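Local coordinates for kinesin-like protein KIF19 (Mus musculus, PDB 5GSZ) that is a plus-end-directed kinesin-8 motor that moves along microtubules and depolymerizes them at ciliary tips, thereby regulating the length of motile cilia, at residues V14-R19 with A321-A326; C108-T113 with M248-G253; A98-Y103 with R316-A321; M148-I153 with A222-A227. All coordinates share one frame; numbering follows the deposited sequence.

How the contacts relate
All four contacts build on the large mixed sheet of the motor domain. Contacts 1 and 3 share Ala321 and follow strand 315-323 along its two neighbours, 12-18 and 97-103; strand 242-250 of contact 2 lies beside 97-103, and strand 220-232 of contact 4 comes next. Contact 2 holds the magnesium ion and the phosphates of ADP and stacks Tyr112 on its adenine, which contact 1, its centre about 11 Å away, also reaches. The two meet at Thr113, whose OG1 lies 2.7 Å from His322 NE2. Contacts 1 and 4 stand farthest apart, about 24 Å between centres. Backbone bonds join contact 2 to contact 3 through Ile249 and to contact 4 through Met248 and Asp250.

Contact 1: residues V14-R19 with A321-A326; sequences VALRVR and AHISPA. With ADP (adenosine-5'-diphosphate), chain B.
The guanidinium of Arg19 has Ser324 over one face, with Ser324 CB 3.5 Å above the plane and displaced toward the rim. Ser324 OG sits on the same face, 3.3 Å from Arg19 NH2, but the angle is too poor for a hydrogen bond; both groups turn instead to Glu25, which takes a salt bridge from Arg19 NH2 and a hydrogen bond from Ser324 OG. The His322 ring runs alongside Arg17, its CD2 3.9 Å from Arg17 CB, and the ring and guanidinium planes are 35° apart. Hydrogen bonds at both ring nitrogens, ND1 with Tyr103 O and NE2 with Thr113 OG1, fix the rotation of the imidazole. Beyond the ring, the extended Arg17 chain carries its NH2 to Gln77 and its NE to within 3.6 Å of N6 of the adenine.

Beneath these side chains, strands 14-18 and 321-323 are parallel neighbours in the central sheet of the kinesin motor domain, a P-loop NTPase fold, and their C-terminal ends open onto the adenine side of the nucleotide pocket. Arg17 bonds with both its backbone groups: its N donates to Ala321 O (2.8 Å), while its O receives Ile323 N (3.0 Å). Leu16, Val18, Ala321 and Ile323 occupy the opposite sheet face from Arg17 and His322, where helix 330-340 touches Leu16, Ala321 and Ile323. There Leu16 CD2 meets Ile323 CD1 at 3.9 Å, the two side chains crossing at about a right angle. Past the strand end, Val18 CG1 packs on Pro325 CB at 3.6 Å, and Ser324 OG accepts from Ala326 N in an ST turn.

Contact 2: residues C108-T113 with M248-G253; sequences CGKTYT and MIDLAG. With MG (magnesium ion), chain C; ADP (adenosine-5'-diphosphate), chain B.
Thr111 and Asp250 meet obliquely, tip to tip: the Thr111 hydroxyl donates to Asp250 OD2 across 2.7 Å and enters on the syn side of the carboxylate, the side of its other oxygen. The same OG1 binds the magnesium ion at 2.1 Å, which makes Asp250 a second-shell partner that orients a first-shell ligand. With its CG anti to the backbone N (chi1 -173°), Asp250 extends toward the helix start, and its second oxygen, OD1, receives water 1 at 2.7 Å. That water is itself bound to magnesium, so the carboxylate reaches the metal site by two routes. ADP O1B and three further waters complete six ligands. Arg206 forms a salt bridge with Asp250 OD2.

Segment 108-113 carries the end of the P-loop (Walker A motif) of the kinesin motor and the start of the helix after it, with Gly109 at the N-cap of helix 110-114, set against Asp250-Gly253, whose sequence DLAG is the start of the switch II motif of kinesins. Lys110 passes beside Asp250 and then folds back. Its bends at chi3 (-53°) and chi4 (-62°) bring NZ to ADP O2B at 2.7 Å, while its CE approaches Leu251 O at 3.4 Å; Gly104 O is a second acceptor for NZ. The ammonium remains 5.3 Å from Asp250 OD1, turned to the phosphate. The backbone amides of Gly109, Lys110, Thr111 and Tyr112 also point at the phosphates, Thr111 N reaching O1B at 2.7 Å. Farther along, the Tyr112 ring lays one face against the adenine, with ADP C4 3.8 Å above its centre.

Contact 3: residues A98-Y103 with R316-A321; sequences ATVFAY and RTVMIA
Val318 O is gripped from strand 98-103 by two groups of successive residues: Phe101 N donates a hydrogen bond of 2.9 Å to it, and Val100 CA lies 3.2 Å from Val318 O in a CA-H...O contact. Such pairing recurs along two parallel strands in the middle of the sheet of the kinesin motor domain, a P-loop NTPase fold, in which strand 97-103 runs directly into the nucleotide-binding loop. Phe101 in turn offers its O to Ile320 N at 2.7 Å, and Ile320 O receives Tyr103 N in a nearly straight bond (179°), although the donor is tilted 33° from the carbonyl plane. At the other end the bond from Thr99 N to Arg316 O is weak.

Side chains alternate between the two faces. On the one with Ala98, Val100, Val318 and Ile320, the Val100 and Val318 side chains lie side by side, CG1 of the former 4.0 Å from CB of the latter. Arg316, bent at chi2 and chi3, folds its guanidinium back so that Ala98 CB rests over one of its faces, near the rim; NH1 bonds to Leu88 O.

The other face carries Thr99, Phe101, Tyr103, Thr317, Met319 and Ala321, with helix 330-340 touching Tyr103, Met319 and Ala321. Here the Phe101 ring receives Thr99 CG2 over one face and Thr317 CG2 at its edge, 3.6 Å from CE2. Tyr103, whose ring stacks with Tyr339, runs alongside Met319 in an oblique Met-aromatic contact, the Met319 sulfur SD lying 4.8 Å from the Tyr103 ring centroid and 33° off its normal.

Contact 4: residues M148-I153 with A222-A227; sequences MSYLEI and AVLQVA
Backbone bonds between Ser149 and Gln225, and between Leu151 and Val223, join the two antiparallel strands. In each of these hydrogen-bonded pairs both residues donate and accept: Ser149 N reaches Gln225 O at 2.9 Å and Val223 N reaches Leu151 O at 2.9 Å. Between them the non-hydrogen-bonded pair Tyr150-Leu224 adds CA-H...O contacts, Tyr150 CA lying 3.3 Å from Val223 O.

Apolar packing occupies both faces of this part of the kinesin central sheet. Toward helix 123-136, Leu224, with CG anti to its backbone N (chi1 -179°), meets Tyr150 at about a right angle, its CB 3.7 Å from Tyr150 CD1, and Met148 CB packs on Val226 CG2 at 4.0 Å. Ala222 CB touches the far end of the tyrosine ring. On the reverse face Leu151 CG lies 4.0 Å from Val223 CB, the side chains alongside each other. Ile153 CD1 is near Val223 CG2.

Polar side-chain groups turn to partners beyond the two strands: Tyr150 OH bonds to Asn203 OD1, Gln225 OE1 to Arg245 NH2 and Ser149 OG to Thr185 O. Cohesion within this buried pairing therefore comes from main-chain bonds and hydrocarbon contact, while the polar ends of Ser149, Tyr150 and Gln225 tie it to neighbouring parts of the motor domain.

Contact 1: residues V14-R19 with A321-A326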
# COMPACT_ATOMS: atom_id res chain seq x y z
N VAL A 14 2.27 -1.79 11.23
CA VAL A 14 1.00 -1.19 10.87
C VAL A 14 0.99 0.27 11.34
O VAL A 14 1.35 0.57 12.48
CB VAL A 14 -0.17 -1.98 11.49
CG1 VAL A 14 -1.48 -1.33 11.12
CG2 VAL A 14 -0.09 -3.41 11.02
N ALA A 15 0.60 1.17 10.45
CA ALA A 15 0.51 2.59 10.76
C ALA A 15 -0.92 3.04 10.49
O ALA A 15 -1.61 2.46 9.64
CB ALA A 15 1.51 3.40 9.93
N LEU A 16 -1.39 4.07 11.20
CA LEU A 16 -2.69 4.64 10.88
C LEU A 16 -2.56 6.13 10.66
O LEU A 16 -2.00 6.84 11.50
CB LEU A 16 -3.75 4.37 11.96
CG LEU A 16 -5.11 4.71 11.30
CD1 LEU A 16 -6.13 3.57 11.42
CD2 LEU A 16 -5.70 6.04 11.77
N ARG A 17 -3.09 6.60 9.52
CA ARG A 17 -3.09 8.01 9.16
C ARG A 17 -4.52 8.55 9.12
O ARG A 17 -5.37 8.02 8.40
CB ARG A 17 -2.44 8.24 7.80
CG ARG A 17 -2.19 9.70 7.48
CD ARG A 17 -1.32 9.79 6.27
NE ARG A 17 -0.86 11.14 6.03
CZ ARG A 17 -0.06 11.47 5.03
NH1 ARG A 17 0.33 10.53 4.18
NH2 ARG A 17 0.33 12.72 4.87
N VAL A 18 -4.75 9.62 9.88
CA VAL A 18 -6.00 10.37 9.83
C VAL A 18 -5.81 11.57 8.92
O VAL A 18 -4.95 12.43 9.19
CB VAL A 18 -6.43 10.81 11.23
CG1 VAL A 18 -7.87 11.29 11.19
CG2 VAL A 18 -6.22 9.68 12.26
N ARG A 19 -6.58 11.65 7.86
CA ARG A 19 -6.46 12.85 7.05
C ARG A 19 -7.27 13.96 7.70
O ARG A 19 -8.15 13.70 8.50
CB ARG A 19 -6.96 12.59 5.63
CG ARG A 19 -8.41 12.19 5.56
CD ARG A 19 -8.86 12.21 4.12
NE ARG A 19 -10.27 11.87 3.94
CZ ARG A 19 -11.29 12.64 4.33
NH1 ARG A 19 -11.06 13.78 4.97
NH2 ARG A 19 -12.54 12.26 4.11
N ALA A 321 -2.77 2.18 7.07
CA ALA A 321 -4.22 2.34 7.04
C ALA A 321 -4.60 3.82 7.10
O ALA A 321 -3.95 4.62 7.79
CB ALA A 321 -4.86 1.59 8.20
N HIS A 322 -5.67 4.18 6.40
CA HIS A 322 -6.15 5.55 6.28
C HIS A 322 -7.61 5.66 6.69
O HIS A 322 -8.42 4.81 6.31
CB HIS A 322 -6.00 6.04 4.82
CG HIS A 322 -4.59 6.06 4.35
ND1 HIS A 322 -3.94 4.94 3.89
CD2 HIS A 322 -3.69 7.07 4.28
CE1 HIS A 322 -2.71 5.26 3.54
NE2 HIS A 322 -2.53 6.55 3.78
N ILE A 323 -7.95 6.70 7.46
CA ILE A 323 -9.35 6.98 7.80
C ILE A 323 -9.63 8.47 7.66
O ILE A 323 -8.73 9.31 7.69
CB ILE A 323 -9.76 6.55 9.23
CG1 ILE A 323 -9.09 7.44 10.28
CG2 ILE A 323 -9.51 5.05 9.48
CD1 ILE A 323 -9.47 7.10 11.70
N SER A 324 -10.91 8.77 7.51
CA SER A 324 -11.45 10.10 7.72
C SER A 324 -11.69 10.33 9.22
O SER A 324 -12.02 9.39 9.96
CB SER A 324 -12.75 10.26 6.96
OG SER A 324 -13.36 11.50 7.25
N PRO A 325 -11.51 11.56 9.70
CA PRO A 325 -11.87 11.87 11.09
C PRO A 325 -13.34 12.24 11.24
O PRO A 325 -13.76 12.56 12.35
CB PRO A 325 -10.97 13.06 11.42
CG PRO A 325 -10.75 13.76 10.09
CD PRO A 325 -10.92 12.72 9.00
N ALA A 326 -14.09 12.18 10.14
CA ALA A 326 -15.46 12.66 10.09
C ALA A 326 -16.45 11.69 10.72
O ALA A 326 -16.40 10.47 10.48
CB ALA A 326 -15.85 12.93 8.65
PB ADP B . -7.73 7.61 -1.83
O1B ADP B . -6.46 7.54 -2.65
O2B ADP B . -7.63 6.74 -0.61
O3B ADP B . -9.00 7.51 -2.64
PA ADP B . -7.01 10.31 -2.04
O1A ADP B . -5.72 10.57 -1.33
O2A ADP B . -7.06 10.01 -3.52
O3A ADP B . -7.81 9.13 -1.27
O5' ADP B . -7.99 11.58 -1.92
C5' ADP B . -8.15 12.36 -0.74
C4' ADP B . -8.20 13.81 -1.18
O4' ADP B . -7.80 14.58 -0.06
C3' ADP B . -7.14 14.03 -2.22
O3' ADP B . -7.52 15.22 -2.92
C2' ADP B . -5.88 14.26 -1.41
O2' ADP B . -5.01 15.20 -2.07
C1' ADP B . -6.41 14.86 -0.11
N9 ADP B . -5.75 14.26 1.08
C8 ADP B . -5.78 12.96 1.44
N7 ADP B . -5.09 12.73 2.60
C5 ADP B . -4.61 13.92 2.99
C6 ADP B . -3.79 14.39 4.11
N6 ADP B . -3.35 13.53 5.06
N1 ADP B . -3.50 15.71 4.15
C2 ADP B . -3.94 16.57 3.22
N3 ADP B . -4.68 16.20 2.15
C4 ADP B . -5.04 14.92 1.99

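Contact 2: residues C108-T113 with M248-G253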
# COMPACT_ATOMS: atom_id res chain seq x y z
N CYS A 108 -9.86 8.56 1.69
CA CYS A 108 -9.22 8.66 3.01
C CYS A 108 -7.72 8.94 2.96
O CYS A 108 -7.12 9.15 4.03
CB CYS A 108 -9.40 7.37 3.82
SG CYS A 108 -11.05 6.98 4.35
N GLY A 109 -7.09 8.89 1.79
CA GLY A 109 -5.70 9.29 1.74
C GLY A 109 -4.69 8.44 0.99
O GLY A 109 -3.57 8.89 0.81
N LYS A 110 -5.08 7.26 0.51
CA LYS A 110 -4.12 6.31 -0.05
C LYS A 110 -3.22 6.94 -1.13
O LYS A 110 -1.99 7.00 -0.98
CB LYS A 110 -4.87 5.09 -0.59
CG LYS A 110 -5.54 4.26 0.51
CD LYS A 110 -6.17 2.99 -0.03
CE LYS A 110 -7.10 3.27 -1.20
NZ LYS A 110 -8.28 4.13 -0.88
N THR A 111 -3.81 7.42 -2.23
CA THR A 111 -2.98 8.00 -3.28
C THR A 111 -2.18 9.21 -2.78
O THR A 111 -1.05 9.42 -3.22
CB THR A 111 -3.84 8.37 -4.49
OG1 THR A 111 -4.62 7.24 -4.90
CG2 THR A 111 -2.99 8.79 -5.66
N TYR A 112 -2.72 9.98 -1.84
CA TYR A 112 -1.96 11.09 -1.29
C TYR A 112 -0.72 10.60 -0.54
O TYR A 112 0.37 11.16 -0.70
CB TYR A 112 -2.85 11.95 -0.38
CG TYR A 112 -2.13 13.14 0.24
CD1 TYR A 112 -2.03 14.35 -0.45
CD2 TYR A 112 -1.54 13.06 1.50
CE1 TYR A 112 -1.38 15.44 0.10
CE2 TYR A 112 -0.89 14.14 2.06
CZ TYR A 112 -0.81 15.34 1.35
OH TYR A 112 -0.17 16.41 1.89
N THR A 113 -0.88 9.58 0.32
CA THR A 113 0.27 9.02 1.04
C THR A 113 1.32 8.46 0.09
O THR A 113 2.52 8.67 0.31
CB THR A 113 -0.19 7.93 2.01
OG1 THR A 113 -0.75 8.52 3.18
CG2 THR A 113 1.00 7.03 2.44
N MET A 248 5.62 -1.04 -3.73
CA MET A 248 4.91 0.10 -3.15
C MET A 248 3.52 0.17 -3.76
O MET A 248 3.38 0.44 -4.96
CB MET A 248 5.69 1.40 -3.35
CG MET A 248 6.92 1.46 -2.47
SD MET A 248 7.90 2.98 -2.55
CE MET A 248 8.59 2.85 -4.20
N ILE A 249 2.50 -0.10 -2.95
CA ILE A 249 1.18 -0.42 -3.47
C ILE A 249 0.16 0.59 -2.97
O ILE A 249 0.08 0.86 -1.76
CB ILE A 249 0.78 -1.85 -3.10
CG1 ILE A 249 1.80 -2.81 -3.71
CG2 ILE A 249 -0.64 -2.13 -3.60
CD1 ILE A 249 1.81 -4.18 -3.08
N ASP A 250 -0.60 1.14 -3.92
CA ASP A 250 -1.80 1.94 -3.69
C ASP A 250 -3.00 1.03 -3.94
O ASP A 250 -3.39 0.81 -5.09
CB ASP A 250 -1.80 3.14 -4.62
CG ASP A 250 -2.94 4.12 -4.33
OD1 ASP A 250 -3.52 4.06 -3.23
OD2 ASP A 250 -3.24 4.95 -5.21
N LEU A 251 -3.59 0.50 -2.88
CA LEU A 251 -4.59 -0.55 -3.01
C LEU A 251 -5.91 -0.02 -3.57
O LEU A 251 -6.14 1.19 -3.68
CB LEU A 251 -4.88 -1.22 -1.67
CG LEU A 251 -3.83 -2.15 -1.07
CD1 LEU A 251 -4.25 -2.66 0.28
CD2 LEU A 251 -3.61 -3.29 -2.01
N ALA A 252 -6.78 -0.96 -3.91
CA ALA A 252 -8.17 -0.63 -4.13
C ALA A 252 -8.81 -0.19 -2.81
O ALA A 252 -8.27 -0.43 -1.72
CB ALA A 252 -8.92 -1.82 -4.74
N GLY A 253 -9.95 0.48 -2.91
CA GLY A 253 -10.62 0.97 -1.72
C GLY A 253 -11.20 -0.16 -0.90
O GLY A 253 -11.63 -1.19 -1.42
MG MG C . -6.65 6.55 -4.89
PB ADP B . -7.73 7.61 -1.83
O1B ADP B . -6.46 7.54 -2.65
O2B ADP B . -7.63 6.74 -0.61
O3B ADP B . -9.00 7.51 -2.64
PA ADP B . -7.01 10.31 -2.04
O1A ADP B . -5.72 10.57 -1.33
O2A ADP B . -7.06 10.01 -3.52
O3A ADP B . -7.81 9.13 -1.27
O5' ADP B . -7.99 11.58 -1.92
C5' ADP B . -8.15 12.36 -0.74
C4' ADP B . -8.20 13.81 -1.18
O4' ADP B . -7.80 14.58 -0.06
C3' ADP B . -7.14 14.03 -2.22
O3' ADP B . -7.52 15.22 -2.92
C2' ADP B . -5.88 14.26 -1.41
O2' ADP B . -5.01 15.20 -2.07
C1' ADP B . -6.41 14.86 -0.11
N9 ADP B . -5.75 14.26 1.08
C8 ADP B . -5.78 12.96 1.44
N7 ADP B . -5.09 12.73 2.60
C5 ADP B . -4.61 13.92 2.99
C6 ADP B . -3.79 14.39 4.11
N6 ADP B . -3.35 13.53 5.06
N1 ADP B . -3.50 15.71 4.15
C2 ADP B . -3.94 16.57 3.22
N3 ADP B . -4.68 16.20 2.15
C4 ADP B . -5.04 14.92 1.99
O HOH W 1 -6.12 4.66 -3.86
O HOH W 2 -7.14 8.38 -5.23
O HOH W 3 -8.96 6.36 -4.52
O HOH W 4 -6.44 6.49 -6.95

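Contact 3: residues A98-Y103 with R316-A321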
# COMPACT_ATOMS: atom_id res chain seq x y z
N ALA A 98 10.75 -6.04 0.54
CA ALA A 98 9.92 -5.20 1.39
C ALA A 98 8.67 -4.78 0.63
O ALA A 98 8.68 -4.70 -0.60
CB ALA A 98 10.68 -3.97 1.86
N THR A 99 7.61 -4.48 1.38
CA THR A 99 6.32 -4.16 0.79
C THR A 99 5.60 -3.11 1.61
O THR A 99 5.49 -3.24 2.83
CB THR A 99 5.45 -5.40 0.67
OG1 THR A 99 6.10 -6.37 -0.15
CG2 THR A 99 4.11 -5.00 0.07
N VAL A 100 5.07 -2.09 0.93
CA VAL A 100 4.34 -1.01 1.58
C VAL A 100 2.96 -0.91 0.93
O VAL A 100 2.85 -0.68 -0.28
CB VAL A 100 5.08 0.32 1.47
CG1 VAL A 100 4.58 1.26 2.53
CG2 VAL A 100 6.57 0.11 1.58
N PHE A 101 1.91 -1.07 1.74
CA PHE A 101 0.53 -0.90 1.32
C PHE A 101 -0.05 0.39 1.85
O PHE A 101 0.08 0.69 3.05
CB PHE A 101 -0.38 -2.00 1.84
CG PHE A 101 0.05 -3.35 1.48
CD1 PHE A 101 -0.21 -3.87 0.22
CD2 PHE A 101 0.70 -4.14 2.42
CE1 PHE A 101 0.18 -5.16 -0.12
CE2 PHE A 101 1.11 -5.42 2.10
CZ PHE A 101 0.84 -5.93 0.82
N ALA A 102 -0.74 1.11 0.98
CA ALA A 102 -1.73 2.10 1.40
C ALA A 102 -3.09 1.43 1.39
O ALA A 102 -3.56 1.00 0.33
CB ALA A 102 -1.71 3.32 0.49
N TYR A 103 -3.72 1.35 2.55
CA TYR A 103 -5.01 0.69 2.70
C TYR A 103 -6.04 1.66 3.28
O TYR A 103 -5.72 2.52 4.11
CB TYR A 103 -4.87 -0.58 3.58
CG TYR A 103 -6.17 -1.25 4.01
CD1 TYR A 103 -6.93 -0.76 5.05
CD2 TYR A 103 -6.62 -2.41 3.36
CE1 TYR A 103 -8.11 -1.38 5.44
CE2 TYR A 103 -7.79 -3.04 3.74
CZ TYR A 103 -8.53 -2.53 4.78
OH TYR A 103 -9.70 -3.17 5.16
N ARG A 316 10.08 -7.70 4.92
CA ARG A 316 9.37 -6.74 5.75
C ARG A 316 8.10 -6.27 5.05
O ARG A 316 8.02 -6.25 3.81
CB ARG A 316 10.28 -5.56 6.09
CG ARG A 316 11.46 -5.95 6.98
CD ARG A 316 12.70 -5.30 6.45
NE ARG A 316 12.94 -5.70 5.06
CZ ARG A 316 13.68 -5.01 4.19
NH1 ARG A 316 14.27 -3.86 4.55
NH2 ARG A 316 13.83 -5.47 2.95
N THR A 317 7.10 -5.91 5.85
CA THR A 317 5.83 -5.42 5.34
C THR A 317 5.38 -4.26 6.19
O THR A 317 5.44 -4.33 7.42
CB THR A 317 4.75 -6.51 5.34
OG1 THR A 317 5.18 -7.61 4.54
CG2 THR A 317 3.43 -5.96 4.77
N VAL A 318 4.93 -3.20 5.53
CA VAL A 318 4.44 -1.98 6.15
C VAL A 318 3.07 -1.69 5.58
O VAL A 318 2.94 -1.43 4.38
CB VAL A 318 5.38 -0.79 5.89
CG1 VAL A 318 4.81 0.50 6.49
CG2 VAL A 318 6.76 -1.09 6.41
N MET A 319 2.04 -1.71 6.43
CA MET A 319 0.72 -1.28 6.01
C MET A 319 0.42 0.08 6.60
O MET A 319 0.62 0.30 7.80
CB MET A 319 -0.38 -2.24 6.44
CG MET A 319 -1.75 -1.68 6.09
SD MET A 319 -3.16 -2.69 6.55
CE MET A 319 -2.93 -2.78 8.31
N ILE A 320 -0.06 0.99 5.76
CA ILE A 320 -0.51 2.30 6.21
C ILE A 320 -2.01 2.35 5.99
O ILE A 320 -2.49 2.55 4.86
CB ILE A 320 0.21 3.43 5.49
CG1 ILE A 320 1.71 3.28 5.62
CG2 ILE A 320 -0.25 4.77 6.04
CD1 ILE A 320 2.47 4.46 5.05
N ALA A 321 -2.77 2.18 7.07
CA ALA A 321 -4.22 2.34 7.04
C ALA A 321 -4.60 3.82 7.10
O ALA A 321 -3.95 4.62 7.79
CB ALA A 321 -4.86 1.59 8.20

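Contact 4: residues M148-I153 with A222-A227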
# COMPACT_ATOMS: atom_id res chain seq x y z
N MET A 148 12.54 0.23 -12.25
CA MET A 148 11.21 0.34 -11.63
C MET A 148 10.13 0.19 -12.68
O MET A 148 10.30 0.59 -13.83
CB MET A 148 10.99 1.66 -10.90
CG MET A 148 11.12 2.85 -11.79
SD MET A 148 10.69 4.37 -10.95
CE MET A 148 9.01 4.62 -11.49
N SER A 149 9.00 -0.37 -12.26
CA SER A 149 7.83 -0.48 -13.10
C SER A 149 6.63 0.03 -12.34
O SER A 149 6.65 0.13 -11.11
CB SER A 149 7.59 -1.91 -13.54
OG SER A 149 8.66 -2.36 -14.32
N TYR A 150 5.56 0.33 -13.07
CA TYR A 150 4.36 0.89 -12.46
C TYR A 150 3.16 0.35 -13.22
O TYR A 150 2.93 0.72 -14.37
CB TYR A 150 4.42 2.41 -12.50
CG TYR A 150 3.40 3.12 -11.67
CD1 TYR A 150 3.11 2.71 -10.38
CD2 TYR A 150 2.75 4.26 -12.17
CE1 TYR A 150 2.16 3.41 -9.60
CE2 TYR A 150 1.82 4.96 -11.40
CZ TYR A 150 1.53 4.53 -10.12
OH TYR A 150 0.62 5.22 -9.39
N LEU A 151 2.39 -0.52 -12.58
CA LEU A 151 1.34 -1.26 -13.26
C LEU A 151 0.01 -1.10 -12.52
O LEU A 151 -0.03 -0.69 -11.36
CB LEU A 151 1.73 -2.74 -13.39
CG LEU A 151 1.92 -3.45 -12.05
CD1 LEU A 151 0.86 -4.52 -11.83
CD2 LEU A 151 3.31 -4.00 -11.93
N GLU A 152 -1.08 -1.41 -13.23
CA GLU A 152 -2.39 -1.53 -12.61
C GLU A 152 -2.81 -2.99 -12.55
O GLU A 152 -2.47 -3.77 -13.44
CB GLU A 152 -3.45 -0.75 -13.37
CG GLU A 152 -4.78 -0.60 -12.63
CD GLU A 152 -5.81 0.14 -13.46
OE1 GLU A 152 -5.98 -0.24 -14.65
OE2 GLU A 152 -6.39 1.13 -12.95
N ILE A 153 -3.53 -3.34 -11.49
CA ILE A 153 -4.40 -4.51 -11.46
C ILE A 153 -5.82 -4.00 -11.26
O ILE A 153 -6.13 -3.37 -10.24
CB ILE A 153 -4.03 -5.51 -10.35
CG1 ILE A 153 -2.52 -5.69 -10.28
CG2 ILE A 153 -4.68 -6.86 -10.63
CD1 ILE A 153 -2.09 -6.50 -9.08
N ALA A 222 -2.63 0.08 -7.67
CA ALA A 222 -1.47 0.60 -8.37
C ALA A 222 -0.21 0.03 -7.71
O ALA A 222 -0.03 0.16 -6.50
CB ALA A 222 -1.47 2.13 -8.38
N VAL A 223 0.62 -0.63 -8.49
CA VAL A 223 1.82 -1.24 -7.94
C VAL A 223 3.03 -0.58 -8.58
O VAL A 223 3.18 -0.58 -9.81
CB VAL A 223 1.86 -2.76 -8.14
CG1 VAL A 223 3.03 -3.32 -7.36
CG2 VAL A 223 0.54 -3.42 -7.69
N LEU A 224 3.87 -0.00 -7.74
CA LEU A 224 5.19 0.45 -8.13
C LEU A 224 6.21 -0.52 -7.54
O LEU A 224 6.28 -0.71 -6.31
CB LEU A 224 5.43 1.89 -7.65
CG LEU A 224 6.78 2.46 -8.04
CD1 LEU A 224 6.80 2.68 -9.52
CD2 LEU A 224 7.07 3.75 -7.31
N GLN A 225 6.97 -1.20 -8.40
CA GLN A 225 8.01 -2.10 -7.94
C GLN A 225 9.37 -1.61 -8.39
O GLN A 225 9.53 -1.14 -9.52
CB GLN A 225 7.78 -3.54 -8.38
CG GLN A 225 7.22 -3.73 -9.75
CD GLN A 225 7.57 -5.12 -10.28
OE1 GLN A 225 8.54 -5.75 -9.81
NE2 GLN A 225 6.77 -5.61 -11.23
N VAL A 226 10.33 -1.71 -7.49
CA VAL A 226 11.71 -1.30 -7.72
C VAL A 226 12.60 -2.49 -7.42
O VAL A 226 12.58 -3.02 -6.31
CB VAL A 226 12.11 -0.11 -6.83
CG1 VAL A 226 13.54 0.34 -7.17
CG2 VAL A 226 11.12 1.01 -6.97
N ALA A 227 13.39 -2.90 -8.41
CA ALA A 227 14.35 -3.98 -8.28
C ALA A 227 15.75 -3.40 -8.15
O ALA A 227 16.06 -2.37 -8.77
CB ALA A 227 14.27 -4.91 -9.49